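Local structure of glycoside hydrolase YxiA (Bacillus licheniformis, 3LV4) at residues L84-C96 and G106-K120. The protein probably hydrolyses alpha-1,5-linked arabinan as a calcium-binding glycoside hydrolase of family 43. Sequence-based numbering, arbitrary orientation.
Sequences LEDGKFYMYYNAC and GLAVADDIEGPYKNK
Strands 89-96 and 106-110 pair antiparallel, with hydrogen-bonded pairs Phe89-Ala110, Met91-Ala108 and Tyr93-Gly106; Phe89 N gives a nearly straight bond (174°) to Ala110 O at 2.9 Å. On the face they share, the Tyr93 ring lies across the neighbouring strand, Gly106 CA 3.8 Å from its centroid. Glycine suits this site because a CB would clash with the tyrosine OH. Tyr93 CG sits between its own N and carbonyl carbon (chi1 66°), which swings the ring over Gly106 and brings OH within 2.6 Å of Asn119 ND2. An alanine in place of Tyr93 is likely to uncover Gly106 and deprive Asn119 of its close hydroxyl neighbour. Further along, the selenomethionine Met91 sets CE over the centre of the Tyr117 ring, 3.7 Å from the centroid, while Ala110 CB, small enough to fit, lies on the opposite face and Ala108 CB meets the Tyr93 ring edge. Ile113 CB makes a CH-pi contact with the Phe89 ring, 5° off its normal. On the other face, Val109 CG2 and Leu84 CD1 sandwich the Tyr90 ring, and Leu107 CD1 covers that of Tyr92. Where the strands end, Lys88 NZ reaches Asp111 OD1 in a 3.0 Å salt bridge. These are the middle strands of a four-stranded antiparallel blade of the family's five-bladed beta-propeller, between strands 80-83 and 118-126; Phe89 and Ile113 pack on strand 17-21 of the adjoining blade, and Tyr93 meets Thr67 of helix 65-71.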
ATOM      1  N   LEU A  84      14.349 -12.992   8.907  1.00 12.45           N
ATOM      2  CA  LEU A  84      15.121 -12.450  10.017  1.00 12.59           C
ATOM      3  C   LEU A  84      16.585 -12.862   9.896  1.00 11.70           C
ATOM      4  O   LEU A  84      16.987 -13.516   8.935  1.00 14.35           O
ATOM      5  CB  LEU A  84      14.545 -12.895  11.364  1.00 14.42           C
ATOM      6  CG  LEU A  84      13.087 -12.515  11.625  1.00 17.21           C
ATOM      7  CD1 LEU A  84      12.763 -12.640  13.110  1.00 14.55           C
ATOM      8  CD2 LEU A  84      12.767 -11.119  11.110  1.00 19.66           C
ATOM      9  N   GLU A  85      17.381 -12.483  10.881  1.00 12.73           N
ATOM     10  CA  GLU A  85      18.826 -12.637  10.773  1.00 15.59           C
ATOM     11  C   GLU A  85      19.286 -14.092  10.771  1.00 16.69           C
ATOM     12  O   GLU A  85      20.375 -14.399  10.292  1.00 19.52           O
ATOM     13  CB  GLU A  85      19.521 -11.818  11.861  1.00 17.39           C
ATOM     14  CG  GLU A  85      19.391 -10.326  11.609  1.00 22.20           C
ATOM     15  CD  GLU A  85      19.802  -9.483  12.794  1.00 27.70           C
ATOM     16  OE1 GLU A  85      20.966  -9.027  12.809  1.00 33.32           O
ATOM     17  OE2 GLU A  85      18.964  -9.272  13.703  1.00 26.29           O
ATOM     18  N   ASP A  86      18.452 -14.985  11.288  1.00 14.27           N
ATOM     19  CA  ASP A  86      18.758 -16.411  11.234  1.00 13.20           C
ATOM     20  C   ASP A  86      18.561 -17.001   9.838  1.00 15.07           C
ATOM     21  O   ASP A  86      18.830 -18.183   9.622  1.00 16.58           O
ATOM     22  CB  ASP A  86      17.943 -17.201  12.273  1.00 14.10           C
ATOM     23  CG  ASP A  86      16.443 -17.027  12.110  1.00 14.95           C
ATOM     24  OD1 ASP A  86      16.000 -16.435  11.102  1.00 15.39           O
ATOM     25  OD2 ASP A  86      15.701 -17.498  13.000  1.00 15.60           O
ATOM     26  N   GLY A  87      18.102 -16.175   8.897  1.00 14.33           N
ATOM     27  CA  GLY A  87      17.886 -16.613   7.529  1.00 15.42           C
ATOM     28  C   GLY A  87      16.566 -17.323   7.300  1.00 15.01           C
ATOM     29  O   GLY A  87      16.237 -17.700   6.166  1.00 13.64           O
ATOM     30  N   LYS A  88      15.800 -17.512   8.371  1.00 13.63           N
ATOM     31  CA  LYS A  88      14.497 -18.156   8.244  1.00 12.98           C
ATOM     32  C   LYS A  88      13.395 -17.155   7.894  1.00 13.22           C
ATOM     33  O   LYS A  88      13.577 -15.939   8.004  1.00 12.36           O
ATOM     34  CB  LYS A  88      14.153 -18.967   9.498  1.00 13.24           C
ATOM     35  CG  LYS A  88      15.221 -20.026   9.806  1.00 16.47           C
ATOM     36  CD  LYS A  88      14.763 -21.036  10.829  1.00 23.45           C
ATOM     37  CE  LYS A  88      15.876 -22.043  11.113  1.00 27.33           C
ATOM     38  NZ  LYS A  88      16.479 -22.591   9.853  1.00 28.63           N
ATOM     39  N   PHE A  89      12.256 -17.682   7.460  1.00 11.12           N
ATOM     40  CA  PHE A  89      11.169 -16.846   6.980  1.00 11.03           C
ATOM     41  C   PHE A  89      10.023 -16.860   7.972  1.00 11.78           C
ATOM     42  O   PHE A  89       9.461 -17.911   8.284  1.00 11.96           O
ATOM     43  CB  PHE A  89      10.734 -17.298   5.581  1.00 10.29           C
ATOM     44  CG  PHE A  89      11.835 -17.207   4.569  1.00 11.55           C
ATOM     45  CD1 PHE A  89      12.622 -18.316   4.270  1.00 12.12           C
ATOM     46  CD2 PHE A  89      12.125 -15.998   3.956  1.00 11.79           C
ATOM     47  CE1 PHE A  89      13.649 -18.223   3.352  1.00 11.49           C
ATOM     48  CE2 PHE A  89      13.157 -15.897   3.037  1.00 13.31           C
ATOM     49  CZ  PHE A  89      13.919 -17.005   2.735  1.00 12.31           C
ATOM     50  N   TYR A  90       9.702 -15.672   8.473  1.00 10.87           N
ATOM     51  CA  TYR A  90       8.735 -15.507   9.545  1.00 10.68           C
ATOM     52  C   TYR A  90       7.442 -14.949   8.986  1.00 10.36           C
ATOM     53  O   TYR A  90       7.399 -13.803   8.516  1.00 11.87           O
ATOM     54  CB  TYR A  90       9.303 -14.571  10.617  1.00 12.71           C
ATOM     55  CG  TYR A  90      10.383 -15.221  11.449  1.00 14.05           C
ATOM     56  CD1 TYR A  90      11.623 -15.542  10.897  1.00 11.51           C
ATOM     57  CD2 TYR A  90      10.156 -15.530  12.780  1.00 15.11           C
ATOM     58  CE1 TYR A  90      12.599 -16.153  11.653  1.00 10.91           C
ATOM     59  CE2 TYR A  90      11.117 -16.134  13.547  1.00 15.27           C
ATOM     60  CZ  TYR A  90      12.337 -16.446  12.986  1.00 15.43           C
ATOM     61  OH  TYR A  90      13.285 -17.058  13.768  1.00 16.01           O
HETATM   62  N   MSE A  91       6.398 -15.778   9.019  1.00  9.44           N
HETATM   63  CA  MSE A  91       5.076 -15.371   8.580  1.00  8.48           C
HETATM   64  C   MSE A  91       4.223 -14.914   9.751  1.00  8.22           C
HETATM   65  O   MSE A  91       3.974 -15.661  10.697  1.00 10.07           O
HETATM   66  CB  MSE A  91       4.364 -16.506   7.848  1.00 10.84           C
HETATM   67  CG  MSE A  91       2.934 -16.146   7.425  1.00  9.81           C
HETATM   68 SE   MSE A  91       1.977 -17.665   6.616  1.00 20.21          SE
HETATM   69  CE  MSE A  91       3.043 -17.821   4.972  1.00 16.99           C
ATOM     70  N   TYR A  92       3.781 -13.670   9.677  1.00  8.01           N
ATOM     71  CA  TYR A  92       2.839 -13.140  10.636  1.00  8.23           C
ATOM     72  C   TYR A  92       1.449 -13.321  10.045  1.00  8.65           C
ATOM     73  O   TYR A  92       1.047 -12.596   9.134  1.00 11.66           O
ATOM     74  CB  TYR A  92       3.190 -11.684  10.938  1.00  7.46           C
ATOM     75  CG  TYR A  92       4.541 -11.621  11.629  1.00  9.29           C
ATOM     76  CD1 TYR A  92       4.631 -11.591  13.017  1.00  8.89           C
ATOM     77  CD2 TYR A  92       5.727 -11.678  10.897  1.00 10.71           C
ATOM     78  CE1 TYR A  92       5.865 -11.569  13.660  1.00  8.96           C
ATOM     79  CE2 TYR A  92       6.966 -11.662  11.532  1.00 10.06           C
ATOM     80  CZ  TYR A  92       7.024 -11.604  12.913  1.00 11.14           C
ATOM     81  OH  TYR A  92       8.241 -11.603  13.557  1.00 11.14           O
ATOM     82  N   TYR A  93       0.740 -14.331  10.546  1.00  9.51           N
ATOM     83  CA  TYR A  93      -0.547 -14.721   9.991  1.00  8.37           C
ATOM     84  C   TYR A  93      -1.665 -14.260  10.912  1.00  9.66           C
ATOM     85  O   TYR A  93      -1.444 -14.007  12.103  1.00  9.90           O
ATOM     86  CB  TYR A  93      -0.608 -16.242   9.802  1.00  7.27           C
ATOM     87  CG  TYR A  93      -0.576 -16.999  11.110  1.00  7.92           C
ATOM     88  CD1 TYR A  93      -1.712 -17.095  11.905  1.00  8.74           C
ATOM     89  CD2 TYR A  93       0.593 -17.598  11.561  1.00  9.43           C
ATOM     90  CE1 TYR A  93      -1.689 -17.775  13.113  1.00  9.40           C
ATOM     91  CE2 TYR A  93       0.625 -18.295  12.764  1.00  8.88           C
ATOM     92  CZ  TYR A  93      -0.518 -18.372  13.539  1.00  9.40           C
ATOM     93  OH  TYR A  93      -0.493 -19.052  14.737  1.00 11.29           O
ATOM     94  N   ASN A  94      -2.872 -14.162  10.366  1.00  8.92           N
ATOM     95  CA  ASN A  94      -4.007 -13.705  11.154  1.00  8.96           C
ATOM     96  C   ASN A  94      -5.328 -14.121  10.524  1.00 10.86           C
ATOM     97  O   ASN A  94      -5.419 -14.336   9.310  1.00 10.24           O
ATOM     98  CB  ASN A  94      -3.945 -12.181  11.336  1.00  8.96           C
ATOM     99  CG  ASN A  94      -3.810 -11.438  10.014  1.00 10.09           C
ATOM    100  OD1 ASN A  94      -2.702 -11.188   9.525  1.00 15.57           O
ATOM    101  ND2 ASN A  94      -4.932 -11.086   9.433  1.00 12.75           N
ATOM    102  N   ALA A  95      -6.348 -14.264  11.360  1.00 11.19           N
ATOM    103  CA  ALA A  95      -7.693 -14.540  10.880  1.00  9.65           C
ATOM    104  C   ALA A  95      -8.656 -13.633  11.627  1.00 10.66           C
ATOM    105  O   ALA A  95      -8.379 -13.219  12.756  1.00 10.56           O
ATOM    106  CB  ALA A  95      -8.058 -15.997  11.091  1.00  7.82           C
ATOM    107  N   CYS A  96      -9.775 -13.319  10.989  1.00  9.87           N
ATOM    108  CA  CYS A  96     -10.779 -12.438  11.572  1.00  7.83           C
ATOM    109  C   CYS A  96     -12.176 -12.937  11.216  1.00  9.83           C
ATOM    110  O   CYS A  96     -12.422 -13.350  10.086  1.00 10.32           O
ATOM    111  CB  CYS A  96     -10.582 -11.008  11.055  1.00  7.43           C
ATOM    112  SG  CYS A  96     -11.857  -9.842  11.594  1.00 11.10           S
ATOM    113  N   GLY A 106      -0.691 -14.487  14.800  1.00 10.00           N
ATOM    114  CA  GLY A 106       0.334 -15.409  15.251  1.00  9.54           C
ATOM    115  C   GLY A 106       1.549 -15.438  14.354  1.00 11.06           C
ATOM    116  O   GLY A 106       1.605 -14.729  13.345  1.00  9.75           O
ATOM    117  N   LEU A 107       2.521 -16.271  14.730  1.00 11.72           N
ATOM    118  CA  LEU A 107       3.787 -16.387  14.015  1.00  9.15           C
ATOM    119  C   LEU A 107       4.015 -17.827  13.581  1.00 10.17           C
ATOM    120  O   LEU A 107       3.813 -18.742  14.367  1.00 10.74           O
ATOM    121  CB  LEU A 107       4.936 -15.943  14.923  1.00 10.41           C
ATOM    122  CG  LEU A 107       6.357 -16.161  14.396  1.00 10.98           C
ATOM    123  CD1 LEU A 107       6.597 -15.294  13.136  1.00 11.38           C
ATOM    124  CD2 LEU A 107       7.389 -15.866  15.496  1.00 14.08           C
ATOM    125  N   ALA A 108       4.407 -18.020  12.323  1.00  9.35           N
ATOM    126  CA  ALA A 108       4.840 -19.323  11.830  1.00 10.13           C
ATOM    127  C   ALA A 108       6.165 -19.123  11.106  1.00 10.92           C
ATOM    128  O   ALA A 108       6.407 -18.057  10.565  1.00 12.64           O
ATOM    129  CB  ALA A 108       3.801 -19.930  10.896  1.00 10.47           C
ATOM    130  N   VAL A 109       7.029 -20.137  11.116  1.00  9.29           N
ATOM    131  CA  VAL A 109       8.373 -19.996  10.557  1.00  9.74           C
ATOM    132  C   VAL A 109       8.661 -21.118   9.570  1.00 11.34           C
ATOM    133  O   VAL A 109       8.303 -22.267   9.824  1.00 11.83           O
ATOM    134  CB  VAL A 109       9.437 -20.002  11.669  1.00 11.79           C
ATOM    135  CG1 VAL A 109      10.848 -19.889  11.083  1.00 12.20           C
ATOM    136  CG2 VAL A 109       9.174 -18.861  12.624  1.00 14.81           C
ATOM    137  N   ALA A 110       9.286 -20.775   8.442  1.00 11.26           N
ATOM    138  CA  ALA A 110       9.719 -21.764   7.446  1.00 10.47           C
ATOM    139  C   ALA A 110      11.221 -21.671   7.180  1.00 11.63           C
ATOM    140  O   ALA A 110      11.813 -20.594   7.301  1.00 13.25           O
ATOM    141  CB  ALA A 110       8.964 -21.573   6.140  1.00 11.90           C
ATOM    142  N   ASP A 111      11.830 -22.796   6.806  1.00 13.56           N
ATOM    143  CA  ASP A 111      13.231 -22.799   6.384  1.00 14.95           C
ATOM    144  C   ASP A 111      13.341 -22.252   4.970  1.00 16.42           C
ATOM    145  O   ASP A 111      14.303 -21.568   4.625  1.00 20.54           O
ATOM    146  CB  ASP A 111      13.814 -24.219   6.412  1.00 16.97           C
ATOM    147  CG  ASP A 111      13.905 -24.788   7.811  1.00 20.66           C
ATOM    148  OD1 ASP A 111      14.073 -24.008   8.771  1.00 19.44           O
ATOM    149  OD2 ASP A 111      13.809 -26.027   7.945  1.00 24.91           O
ATOM    150  N   ASP A 112      12.344 -22.576   4.159  1.00 15.19           N
ATOM    151  CA  ASP A 112      12.288 -22.168   2.763  1.00 17.89           C
ATOM    152  C   ASP A 112      11.109 -21.238   2.545  1.00 13.58           C
ATOM    153  O   ASP A 112      10.050 -21.431   3.139  1.00 15.77           O
ATOM    154  CB  ASP A 112      12.130 -23.394   1.871  1.00 24.94           C
ATOM    155  CG  ASP A 112      13.451 -23.931   1.396  1.00 36.16           C
ATOM    156  OD1 ASP A 112      13.837 -23.615   0.245  1.00 42.94           O
ATOM    157  OD2 ASP A 112      14.106 -24.655   2.178  1.00 37.10           O
ATOM    158  N   ILE A 113      11.283 -20.242   1.681  1.00 11.58           N
ATOM    159  CA  ILE A 113      10.267 -19.210   1.545  1.00 12.30           C
ATOM    160  C   ILE A 113       8.916 -19.742   1.050  1.00 12.38           C
ATOM    161  O   ILE A 113       7.875 -19.172   1.375  1.00 11.90           O
ATOM    162  CB  ILE A 113      10.747 -18.032   0.668  1.00 14.73           C
ATOM    163  CG1 ILE A 113       9.807 -16.829   0.851  1.00 15.34           C
ATOM    164  CG2 ILE A 113      10.881 -18.467  -0.789  1.00 15.29           C
ATOM    165  CD1 ILE A 113      10.382 -15.545   0.392  1.00 17.10           C
ATOM    166  N   GLU A 114       8.924 -20.837   0.291  1.00 10.54           N
ATOM    167  CA  GLU A 114       7.671 -21.405  -0.196  1.00 10.32           C
ATOM    168  C   GLU A 114       7.084 -22.459   0.742  1.00 11.44           C
ATOM    169  O   GLU A 114       6.145 -23.169   0.377  1.00 12.95           O
ATOM    170  CB  GLU A 114       7.818 -21.956  -1.619  1.00 11.96           C
ATOM    171  CG  GLU A 114       8.167 -20.875  -2.631  1.00 14.53           C
ATOM    172  CD  GLU A 114       8.185 -21.379  -4.056  1.00 17.88           C
ATOM    173  OE1 GLU A 114       7.434 -22.326  -4.370  1.00 21.96           O
ATOM    174  OE2 GLU A 114       8.937 -20.815  -4.869  1.00 17.03           O
ATOM    175  N   GLY A 115       7.624 -22.545   1.951  1.00 12.39           N
ATOM    176  CA  GLY A 115       7.055 -23.416   2.965  1.00 13.51           C
ATOM    177  C   GLY A 115       7.764 -24.743   3.131  1.00 12.78           C
ATOM    178  O   GLY A 115       8.749 -25.017   2.448  1.00 13.62           O
ATOM    179  N   PRO A 116       7.264 -25.585   4.043  1.00 12.91           N
ATOM    180  CA  PRO A 116       6.077 -25.290   4.855  1.00 10.98           C
ATOM    181  C   PRO A 116       6.385 -24.387   6.046  1.00 11.01           C
ATOM    182  O   PRO A 116       7.501 -24.403   6.577  1.00 13.99           O
ATOM    183  CB  PRO A 116       5.653 -26.675   5.356  1.00 10.60           C
ATOM    184  CG  PRO A 116       6.954 -27.436   5.453  1.00 14.18           C
ATOM    185  CD  PRO A 116       7.798 -26.937   4.302  1.00 13.71           C
ATOM    186  N   TYR A 117       5.395 -23.611   6.464  1.00 11.55           N
ATOM    187  CA  TYR A 117       5.529 -22.773   7.651  1.00 11.87           C
ATOM    188  C   TYR A 117       5.022 -23.540   8.862  1.00 12.97           C
ATOM    189  O   TYR A 117       4.002 -24.237   8.779  1.00 12.82           O
ATOM    190  CB  TYR A 117       4.774 -21.447   7.460  1.00  9.82           C
ATOM    191  CG  TYR A 117       5.494 -20.540   6.494  1.00  9.61           C
ATOM    192  CD1 TYR A 117       5.427 -20.758   5.122  1.00  9.69           C
ATOM    193  CD2 TYR A 117       6.281 -19.493   6.953  1.00  9.49           C
ATOM    194  CE1 TYR A 117       6.107 -19.934   4.233  1.00  9.97           C
ATOM    195  CE2 TYR A 117       6.964 -18.669   6.078  1.00  9.93           C
ATOM    196  CZ  TYR A 117       6.883 -18.900   4.721  1.00  8.53           C
ATOM    197  OH  TYR A 117       7.570 -18.085   3.846  1.00  9.89           O
ATOM    198  N   LYS A 118       5.754 -23.435   9.970  1.00 11.75           N
ATOM    199  CA  LYS A 118       5.385 -24.109  11.214  1.00 11.85           C
ATOM    200  C   LYS A 118       5.000 -23.118  12.301  1.00 11.83           C
ATOM    201  O   LYS A 118       5.727 -22.171  12.596  1.00 14.31           O
ATOM    202  CB  LYS A 118       6.502 -25.027  11.704  1.00 15.80           C
ATOM    203  CG  LYS A 118       6.678 -26.258  10.834  1.00 23.18           C
ATOM    204  CD  LYS A 118       5.437 -27.161  10.857  1.00 27.93           C
ATOM    205  CE  LYS A 118       5.130 -27.663  12.264  1.00 27.88           C
ATOM    206  NZ  LYS A 118       3.905 -28.503  12.306  1.00 28.22           N
ATOM    207  N   ASN A 119       3.839 -23.357  12.887  1.00  9.70           N
ATOM    208  CA  ASN A 119       3.255 -22.467  13.879  1.00 11.41           C
ATOM    209  C   ASN A 119       4.125 -22.359  15.131  1.00 11.12           C
ATOM    210  O   ASN A 119       4.566 -23.378  15.676  1.00 11.87           O
ATOM    211  CB  ASN A 119       1.851 -22.978  14.233  1.00 11.61           C
ATOM    212  CG  ASN A 119       1.144 -22.106  15.253  1.00 12.72           C
ATOM    213  OD1 ASN A 119       0.402 -22.603  16.113  1.00 18.64           O
ATOM    214  ND2 ASN A 119       1.361 -20.811  15.168  1.00  9.11           N
ATOM    215  N   LYS A 120       4.380 -21.127  15.572  1.00 10.85           N
ATOM    216  CA  LYS A 120       5.087 -20.893  16.826  1.00 11.84           C
ATOM    217  C   LYS A 120       4.140 -20.348  17.886  1.00 11.92           C
ATOM    218  O   LYS A 120       4.511 -20.220  19.062  1.00 15.01           O
ATOM    219  CB  LYS A 120       6.257 -19.924  16.625  1.00 14.44           C
ATOM    220  CG  LYS A 120       7.359 -20.462  15.720  1.00 19.28           C
ATOM    221  CD  LYS A 120       8.573 -19.535  15.716  1.00 23.69           C
ATOM    222  CE  LYS A 120       9.136 -19.315  17.117  1.00 24.50           C
ATOM    223  NZ  LYS A 120      10.278 -18.344  17.126  1.00 20.49           N
TER
HETATM  224  O   HOH W   1      16.989 -21.739   6.759  1.00 31.00           O
HETATM  225  O   HOH W   2      12.058 -19.461  15.279  1.00 29.28           O